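Local structure of HAD-superfamily hydrolase, subfamily IA, variant 1 (Ehrlichia chaffeensis, 3KZX) at residues Thr26-Asp31 with Asn118-Ala123; Met122-Asn127 with Asp147-Ser152; Glu179-Gly184 with Gly197-Lys202. The protein probably hydrolyses 2-phosphoglycolate to glycolate and phosphate, as a phosphatase of the haloacid dehalogenase-like hydrolase superfamily. All blocks are in the same frame, centred on the assembly; numbering follows the deposited sequence.

Contact 1: residues Thr26-Asp31 with Asn118-Ala123; sequences TAVIFD and NNITMA
Ala123 and Val28 are the residues most buried by this pairing, and a backbone bond joins them: Ala123 N donates to Val28 O at 3.1 Å. The carbonyl of Ala123 faces the same strand and accepts from Phe30 N at 2.9 Å, and the same oxygen lies 3.3 Å from Ile29 CA, a CA-H...O contact. One carbonyl therefore serves two consecutive residues. The N-H of Val28 is used as well, bonding to Thr121 O at 2.9 Å. Bonds of this alternating pattern, with strand axes 19° apart in direction, define a parallel pair: strand 27-30 beside strand 121-126, two inner strands of the Rossmann-like core of the haloacid dehalogenase fold, with helices packed on both faces of the sheet.

Side chains then sort by face. On one, the methyl of Ala123 lies 4.4 Å from Ile29 CG1, and helix 163-172 covers them through Ala168 and Val165. On the other, with Val28 CG1 anti to the backbone N (chi1 179°), CG2 falls beside that N and meets Ile120 CG2 at 4.0 Å. Phe30 and Met122 share this second face; Met122 SD approaches Phe30 CE2 to 4.0 Å, a Met-aromatic contact that comes in obliquely, 72° off the ring normal, and both side chains also touch Leu112 of helix 108-117. Before the paired stretch, a water accepts from Thr121 N and donates to Thr26 O, bridging these two backbone atoms, which stand 4.3 Å apart.

Contact 2: residues Met122-Asn127 with Asp147-Ser152; sequences MAIVSN and DSIIGS
Met122-Asn127 and Asp147-Ser152 carry the paired strands of a beta-alpha-beta unit, connected through helix 130-139, whose axes come within 4.8 Å and run parallel to within 4°. Strand 148-152 is the outermost on this side of the haloacid dehalogenase core sheet.

Backbone bonds set the register. Asp147 N donates to Met122 O at 2.8 Å, and Ile124 N to Ser148 O. Ile124 then uses its own carbonyl for Ile150 N, a nearly straight bond, and Ser126 N returns to Ile150 O. Beyond the last of these, Gly151 CA comes within 3.1 Å of Ser126 O as a CA-H...O contact.

Apolar contacts divide between the faces. Ile149 CG2 lies 4.4 Å from Ile124 CB, and both residues pack against Ile137 of helix 130-139. On the opposite face, Val125 CG2 approaches Ile150 CB at 4.3 Å, with Val125 also meeting Pro164 and Ala168 of helix 163-172. Ser148 CB sits 4.1 Å from the Ala123 methyl on this same face.

Polar side chains mark the two ends. At the start, a water accepts from Met122 N and donates to Asp147 OD1. At the far end, the Asn127 side chain turns to the backbone N of Lys159 through OD1, whereas its carbonyl serves Ser152. With OG placed between backbone N and carbonyl carbon (chi1 39°), Ser152 donates from OG to Asn127 O at 2.6 Å, arriving 58° out of the carbonyl plane.

Contact 3: residues Glu179-Gly184 with Gly197-Lys202; sequences EVFFIG and GCLPIK
Ile201 reaches across to Phe181 with its terminal methyl, CD1 lying 3.5 Å from CD2 of the ring. On the same side of the ring plane, Leu199 CD2 lies 3.6 Å from Phe181 CE1; both methyls approach obliquely. Leu199 lies alongside Phe181 and points the same way, whereas the Ile201 side chain slants across it. The placement of CG1 beside the backbone N in Ile201 (chi1 -57°), followed by an extended chi2, carries CD1 to the ring. Further on, Ile201 CB rests 4.1 Å from Ile183 CG1. Before the strand pairing, Cys198 SG touches Val180 CG1 at 3.8 Å, and both residues touch Leu169 of helix 163-172.

These side chains are held in step by four backbone bonds. Leu199 N donates to Val180 O at 2.9 Å, and Phe182 N to Leu199 O. Ile201 N then meets Phe182 O in a straight bond (176° at the hydrogen), and Gly184 N closes the series on Ile201 O at 3.1 Å.

In the next layer, Phe182 and Pro200 occupy the face covered by helix 187-195, both touching Ala193, while strand 27-30 borders the other edge of strand 180-184. Parallel strands joined through that intervening helix make a beta-alpha-beta unit of the Rossmann-like haloacid dehalogenase core.

From the N terminus, strand 27-30 enters the core first, and contact 1 closes the longest loop, bringing in residues 118-123 after a largely helical excursion. Contact 2 begins where that closure ends, sharing Met122 and Ala123, and closes a short loop through helix 130-139. Contact 3 closes a shorter one through helix 187-195; apart from the shared residues, the loops follow in series and none nests. Across the sheet, strand 27-30 separates strands 121-126 and 180-184: Phe30 O probably bonds to Val125 N on one edge, and Ile29 N to Phe181 O on the other. Contacts 1 and 2 join three strands, contact 3 two more, and Ile29 unites them in the order 148-152, 121-126, 27-30, 180-184, 199-203.

Contact 1: residues Thr26-Asp31 with Asn118-Ala123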
loop_
_atom_site.group_PDB
_atom_site.type_symbol
_atom_site.label_atom_id
_atom_site.label_comp_id
_atom_site.label_asym_id
_atom_site.label_seq_id
_atom_site.Cartn_x
_atom_site.Cartn_y
_atom_site.Cartn_z
ATOM N N THR A 26 19.307 0.169 2.853
ATOM C CA THR A 26 19.781 1.156 1.897
ATOM C C THR A 26 18.632 1.938 1.249
ATOM O O THR A 26 18.829 3.036 0.742
ATOM C CB THR A 26 20.594 0.476 0.748
ATOM O OG1 THR A 26 19.772 -0.570 0.175
ATOM C CG2 THR A 26 21.944 -0.060 1.277
ATOM N N ALA A 27 17.428 1.353 1.226
ATOM C CA ALA A 27 16.227 2.037 0.780
ATOM C C ALA A 27 14.995 1.327 1.335
ATOM O O ALA A 27 15.071 0.140 1.693
ATOM C CB ALA A 27 16.175 2.077 -0.764
ATOM N N VAL A 28 13.884 2.036 1.435
ATOM C CA VAL A 28 12.638 1.416 1.903
ATOM C C VAL A 28 11.567 1.721 0.863
ATOM O O VAL A 28 11.272 2.867 0.579
ATOM C CB VAL A 28 12.192 1.910 3.287
ATOM C CG1 VAL A 28 10.831 1.233 3.721
ATOM C CG2 VAL A 28 13.301 1.645 4.330
ATOM N N ILE A 29 10.977 0.668 0.321
ATOM C CA ILE A 29 9.895 0.783 -0.648
ATOM C C ILE A 29 8.586 0.452 0.066
ATOM O O ILE A 29 8.533 -0.498 0.828
ATOM C CB ILE A 29 10.111 -0.157 -1.864
ATOM C CG1 ILE A 29 11.464 0.129 -2.542
ATOM C CG2 ILE A 29 8.982 0.042 -2.907
ATOM C CD1 ILE A 29 11.780 -0.820 -3.679
ATOM N N PHE A 30 7.529 1.236 -0.212
ATOM C CA PHE A 30 6.210 1.038 0.380
ATOM C C PHE A 30 5.171 0.779 -0.674
ATOM O O PHE A 30 5.197 1.403 -1.715
ATOM C CB PHE A 30 5.749 2.289 1.134
ATOM C CG PHE A 30 6.544 2.602 2.373
ATOM C CD1 PHE A 30 6.143 2.098 3.616
ATOM C CD2 PHE A 30 7.681 3.396 2.322
ATOM C CE1 PHE A 30 6.845 2.377 4.756
ATOM C CE2 PHE A 30 8.402 3.673 3.494
ATOM C CZ PHE A 30 7.977 3.176 4.692
ATOM N N ASP A 31 4.221 -0.094 -0.385
ATOM C CA ASP A 31 3.000 -0.107 -1.159
ATOM C C ASP A 31 2.084 0.968 -0.594
ATOM O O ASP A 31 2.308 1.462 0.529
ATOM C CB ASP A 31 2.351 -1.481 -1.035
ATOM C CG ASP A 31 1.330 -1.770 -2.159
ATOM O OD1 ASP A 31 1.052 -0.892 -3.002
ATOM O OD2 ASP A 31 0.842 -2.911 -2.194
ATOM N N ASN A 118 16.826 10.275 8.879
ATOM C CA ASN A 118 17.992 9.432 8.887
ATOM C C ASN A 118 18.616 9.302 7.493
ATOM O O ASN A 118 19.603 8.560 7.288
ATOM C CB ASN A 118 17.601 8.042 9.434
ATOM C CG ASN A 118 17.567 7.992 10.952
ATOM O OD1 ASN A 118 18.616 7.921 11.579
ATOM N ND2 ASN A 118 16.357 7.995 11.553
ATOM N N ASN A 119 18.018 9.978 6.512
ATOM C CA ASN A 119 18.545 10.025 5.142
ATOM C C ASN A 119 18.465 8.642 4.441
ATOM O O ASN A 119 19.357 8.252 3.696
ATOM C CB ASN A 119 19.994 10.550 5.180
ATOM C CG ASN A 119 20.379 11.429 3.972
ATOM O OD1 ASN A 119 21.498 11.994 3.940
ATOM N ND2 ASN A 119 19.493 11.570 3.007
ATOM N N ILE A 120 17.381 7.916 4.700
ATOM C CA ILE A 120 17.159 6.633 4.086
ATOM C C ILE A 120 16.148 6.879 2.961
ATOM O O ILE A 120 15.013 7.325 3.226
ATOM C CB ILE A 120 16.552 5.603 5.083
ATOM C CG1 ILE A 120 17.368 5.500 6.383
ATOM C CG2 ILE A 120 16.290 4.265 4.389
ATOM C CD1 ILE A 120 18.441 4.516 6.419
ATOM N N THR A 121 16.564 6.605 1.733
ATOM C CA THR A 121 15.756 6.902 0.557
ATOM C C THR A 121 14.535 6.013 0.527
ATOM O O THR A 121 14.626 4.828 0.895
ATOM C CB THR A 121 16.574 6.671 -0.740
ATOM O OG1 THR A 121 17.795 7.401 -0.617
ATOM C CG2 THR A 121 15.785 7.185 -1.967
ATOM N N MET A 122 13.419 6.583 0.079
ATOM C CA MET A 122 12.148 5.872 0.013
ATOM C C MET A 122 11.519 5.954 -1.344
ATOM O O MET A 122 11.704 6.934 -2.107
ATOM C CB MET A 122 11.142 6.425 1.036
ATOM C CG MET A 122 11.594 6.287 2.488
ATOM S SD MET A 122 10.475 7.132 3.628
ATOM C CE MET A 122 11.347 8.679 3.652
ATOM N N ALA A 123 10.718 4.938 -1.621
ATOM C CA ALA A 123 9.919 4.912 -2.831
ATOM C C ALA A 123 8.579 4.274 -2.587
ATOM O O ALA A 123 8.393 3.602 -1.560
ATOM C CB ALA A 123 10.665 4.186 -3.934
HETATM O O HOH W 1 19.392 5.515 1.438
#

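Contact 2: residues Met122-Asn127 with Asp147-Ser152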
loop_
_atom_site.group_PDB
_atom_site.type_symbol
_atom_site.label_atom_id
_atom_site.label_comp_id
_atom_site.label_asym_id
_atom_site.label_seq_id
_atom_site.Cartn_x
_atom_site.Cartn_y
_atom_site.Cartn_z
ATOM N N MET A 122 13.419 6.583 0.079
ATOM C CA MET A 122 12.148 5.872 0.013
ATOM C C MET A 122 11.519 5.954 -1.344
ATOM O O MET A 122 11.704 6.934 -2.107
ATOM C CB MET A 122 11.142 6.425 1.036
ATOM C CG MET A 122 11.594 6.287 2.488
ATOM S SD MET A 122 10.475 7.132 3.628
ATOM C CE MET A 122 11.347 8.679 3.652
ATOM N N ALA A 123 10.718 4.938 -1.621
ATOM C CA ALA A 123 9.919 4.912 -2.831
ATOM C C ALA A 123 8.579 4.274 -2.587
ATOM O O ALA A 123 8.393 3.602 -1.560
ATOM C CB ALA A 123 10.665 4.186 -3.934
ATOM N N ILE A 124 7.637 4.523 -3.505
ATOM C CA ILE A 124 6.356 3.792 -3.543
ATOM C C ILE A 124 6.300 2.955 -4.809
ATOM O O ILE A 124 6.648 3.420 -5.910
ATOM C CB ILE A 124 5.152 4.740 -3.456
ATOM C CG1 ILE A 124 5.004 5.266 -2.006
ATOM C CG2 ILE A 124 3.785 4.096 -3.920
ATOM C CD1 ILE A 124 4.218 6.529 -1.944
ATOM N N VAL A 125 5.875 1.712 -4.634
ATOM C CA VAL A 125 5.550 0.829 -5.754
ATOM C C VAL A 125 4.151 0.214 -5.545
ATOM O O VAL A 125 3.951 -0.559 -4.616
ATOM C CB VAL A 125 6.602 -0.255 -5.944
ATOM C CG1 VAL A 125 6.228 -1.225 -7.097
ATOM C CG2 VAL A 125 7.955 0.389 -6.219
ATOM N N SER A 126 3.220 0.580 -6.442
ATOM C CA SER A 126 1.808 0.313 -6.344
ATOM C C SER A 126 1.242 -0.088 -7.701
ATOM O O SER A 126 1.754 0.364 -8.743
ATOM C CB SER A 126 1.086 1.588 -5.866
ATOM O OG SER A 126 -0.320 1.411 -5.860
ATOM N N ASN A 127 0.184 -0.909 -7.699
ATOM C CA ASN A 127 -0.582 -1.194 -8.909
ATOM C C ASN A 127 -1.705 -0.184 -9.200
ATOM O O ASN A 127 -2.390 -0.293 -10.216
ATOM C CB ASN A 127 -1.123 -2.630 -8.907
ATOM C CG ASN A 127 -0.041 -3.669 -9.219
ATOM O OD1 ASN A 127 1.154 -3.337 -9.442
ATOM N ND2 ASN A 127 -0.459 -4.953 -9.239
ATOM N N ASP A 147 11.508 9.419 -3.315
ATOM C CA ASP A 147 12.379 9.752 -4.430
ATOM C C ASP A 147 11.971 9.099 -5.740
ATOM O O ASP A 147 12.508 9.443 -6.786
ATOM C CB ASP A 147 13.823 9.508 -4.061
ATOM C CG ASP A 147 14.319 10.552 -3.049
ATOM O OD1 ASP A 147 14.736 10.182 -1.971
ATOM O OD2 ASP A 147 14.217 11.759 -3.323
ATOM N N SER A 148 11.000 8.184 -5.684
ATOM C CA SER A 148 10.419 7.589 -6.884
ATOM C C SER A 148 9.032 7.089 -6.531
ATOM O O SER A 148 8.862 6.486 -5.474
ATOM C CB SER A 148 11.246 6.390 -7.329
ATOM O OG SER A 148 10.683 5.797 -8.494
ATOM N N ILE A 149 8.056 7.317 -7.402
ATOM C CA ILE A 149 6.721 6.799 -7.190
ATOM C C ILE A 149 6.325 6.119 -8.480
ATOM O O ILE A 149 6.164 6.815 -9.499
ATOM C CB ILE A 149 5.695 7.925 -6.866
ATOM C CG1 ILE A 149 5.997 8.585 -5.508
ATOM C CG2 ILE A 149 4.266 7.388 -6.855
ATOM C CD1 ILE A 149 5.351 9.931 -5.298
ATOM N N ILE A 150 6.181 4.785 -8.421
ATOM C CA ILE A 150 5.850 3.909 -9.556
ATOM C C ILE A 150 4.425 3.297 -9.347
ATOM O O ILE A 150 4.137 2.696 -8.305
ATOM C CB ILE A 150 6.874 2.766 -9.669
ATOM C CG1 ILE A 150 8.292 3.343 -9.888
ATOM C CG2 ILE A 150 6.501 1.789 -10.814
ATOM C CD1 ILE A 150 8.462 4.098 -11.226
ATOM N N GLY A 151 3.557 3.502 -10.323
ATOM C CA GLY A 151 2.230 2.910 -10.360
ATOM C C GLY A 151 2.047 2.117 -11.636
ATOM O O GLY A 151 2.979 2.029 -12.481
ATOM N N SER A 152 0.851 1.559 -11.832
ATOM C CA SER A 152 0.583 0.911 -13.111
ATOM C C SER A 152 0.585 1.957 -14.234
ATOM O O SER A 152 0.252 3.111 -14.015
ATOM C CB SER A 152 -0.734 0.139 -13.135
ATOM O OG SER A 152 -1.736 0.826 -12.453
HETATM O O HOH W 2 13.214 9.596 -0.081
#

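Contact 3: residues Glu179-Gly184 with Gly197-Lys202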
loop_
_atom_site.group_PDB
_atom_site.type_symbol
_atom_site.label_atom_id
_atom_site.label_comp_id
_atom_site.label_asym_id
_atom_site.label_seq_id
_atom_site.Cartn_x
_atom_site.Cartn_y
_atom_site.Cartn_z
ATOM N N GLU A 179 19.267 -5.437 1.472
ATOM C CA GLU A 179 19.143 -4.217 2.282
ATOM C C GLU A 179 18.074 -3.241 1.770
ATOM O O GLU A 179 17.799 -2.224 2.404
ATOM C CB GLU A 179 20.489 -3.489 2.383
ATOM C CG GLU A 179 21.452 -4.143 3.373
ATOM C CD GLU A 179 22.016 -5.446 2.844
ATOM O OE1 GLU A 179 22.656 -5.437 1.766
ATOM O OE2 GLU A 179 21.809 -6.492 3.503
ATOM N N VAL A 180 17.485 -3.535 0.620
ATOM C CA VAL A 180 16.303 -2.833 0.176
ATOM C C VAL A 180 15.086 -3.532 0.800
ATOM O O VAL A 180 14.833 -4.700 0.544
ATOM C CB VAL A 180 16.186 -2.831 -1.351
ATOM C CG1 VAL A 180 14.886 -2.131 -1.787
ATOM C CG2 VAL A 180 17.430 -2.108 -1.984
ATOM N N PHE A 181 14.361 -2.834 1.661
ATOM C CA PHE A 181 13.157 -3.390 2.305
ATOM C C PHE A 181 11.921 -2.992 1.513
ATOM O O PHE A 181 11.709 -1.795 1.261
ATOM C CB PHE A 181 12.964 -2.844 3.741
ATOM C CG PHE A 181 14.078 -3.185 4.721
ATOM C CD1 PHE A 181 15.137 -4.025 4.388
ATOM C CD2 PHE A 181 13.983 -2.728 6.039
ATOM C CE1 PHE A 181 16.135 -4.334 5.320
ATOM C CE2 PHE A 181 14.974 -3.033 6.987
ATOM C CZ PHE A 181 16.047 -3.830 6.627
ATOM N N PHE A 182 11.111 -3.966 1.101
ATOM C CA PHE A 182 9.839 -3.679 0.466
ATOM C C PHE A 182 8.731 -4.031 1.447
ATOM O O PHE A 182 8.410 -5.208 1.635
ATOM C CB PHE A 182 9.664 -4.449 -0.866
ATOM C CG PHE A 182 8.410 -4.049 -1.674
ATOM C CD1 PHE A 182 8.150 -4.647 -2.887
ATOM C CD2 PHE A 182 7.492 -3.124 -1.213
ATOM C CE1 PHE A 182 7.021 -4.347 -3.626
ATOM C CE2 PHE A 182 6.342 -2.798 -1.979
ATOM C CZ PHE A 182 6.142 -3.416 -3.198
ATOM N N ILE A 183 8.173 -2.983 2.073
ATOM C CA ILE A 183 7.052 -3.099 3.010
ATOM C C ILE A 183 5.740 -3.109 2.250
ATOM O O ILE A 183 5.393 -2.187 1.556
ATOM C CB ILE A 183 7.033 -2.000 4.096
ATOM C CG1 ILE A 183 8.340 -2.004 4.881
ATOM C CG2 ILE A 183 5.824 -2.256 5.060
ATOM C CD1 ILE A 183 8.603 -0.683 5.672
ATOM N N GLY A 184 5.047 -4.236 2.348
ATOM C CA GLY A 184 3.831 -4.477 1.618
ATOM C C GLY A 184 2.952 -5.489 2.314
ATOM O O GLY A 184 3.406 -6.356 3.090
ATOM N N GLY A 197 15.107 -9.363 -5.978
ATOM C CA GLY A 197 16.335 -9.527 -5.184
ATOM C C GLY A 197 16.364 -8.696 -3.909
ATOM O O GLY A 197 17.458 -8.455 -3.347
ATOM N N CYS A 198 15.185 -8.264 -3.465
ATOM C CA CYS A 198 15.019 -7.363 -2.333
ATOM C C CYS A 198 14.368 -8.098 -1.145
ATOM O O CYS A 198 13.988 -9.252 -1.266
ATOM C CB CYS A 198 14.183 -6.152 -2.749
ATOM S SG CYS A 198 14.931 -5.136 -4.034
ATOM N N LEU A 199 14.315 -7.454 0.010
ATOM C CA LEU A 199 13.806 -8.081 1.210
ATOM C C LEU A 199 12.355 -7.669 1.398
ATOM O O LEU A 199 12.061 -6.498 1.710
ATOM C CB LEU A 199 14.583 -7.646 2.467
ATOM C CG LEU A 199 14.287 -8.449 3.723
ATOM C CD1 LEU A 199 14.871 -9.862 3.594
ATOM C CD2 LEU A 199 14.835 -7.707 4.992
ATOM N N PRO A 200 11.453 -8.647 1.327
ATOM C CA PRO A 200 10.081 -8.343 1.693
ATOM C C PRO A 200 9.895 -8.211 3.190
ATOM O O PRO A 200 10.473 -8.978 3.945
ATOM C CB PRO A 200 9.320 -9.547 1.162
ATOM C CG PRO A 200 10.291 -10.684 1.283
ATOM C CD PRO A 200 11.672 -10.078 1.092
ATOM N N ILE A 201 9.105 -7.237 3.613
ATOM C CA ILE A 201 8.568 -7.176 4.979
ATOM C C ILE A 201 7.025 -7.126 4.855
ATOM O O ILE A 201 6.477 -6.209 4.245
ATOM C CB ILE A 201 9.101 -5.962 5.736
ATOM C CG1 ILE A 201 10.625 -6.000 5.755
ATOM C CG2 ILE A 201 8.545 -5.943 7.170
ATOM C CD1 ILE A 201 11.265 -4.857 6.558
ATOM N N LYS A 202 6.343 -8.143 5.377
ATOM C CA LYS A 202 4.882 -8.198 5.314
ATOM C C LYS A 202 4.287 -7.309 6.387
ATOM O O LYS A 202 4.633 -7.428 7.592
ATOM C CB LYS A 202 4.358 -9.623 5.460
ATOM C CG LYS A 202 2.818 -9.760 5.294
ATOM C CD LYS A 202 2.343 -11.175 5.508
ATOM C CE LYS A 202 1.854 -11.464 6.959
ATOM N NZ LYS A 202 0.496 -10.861 7.305
#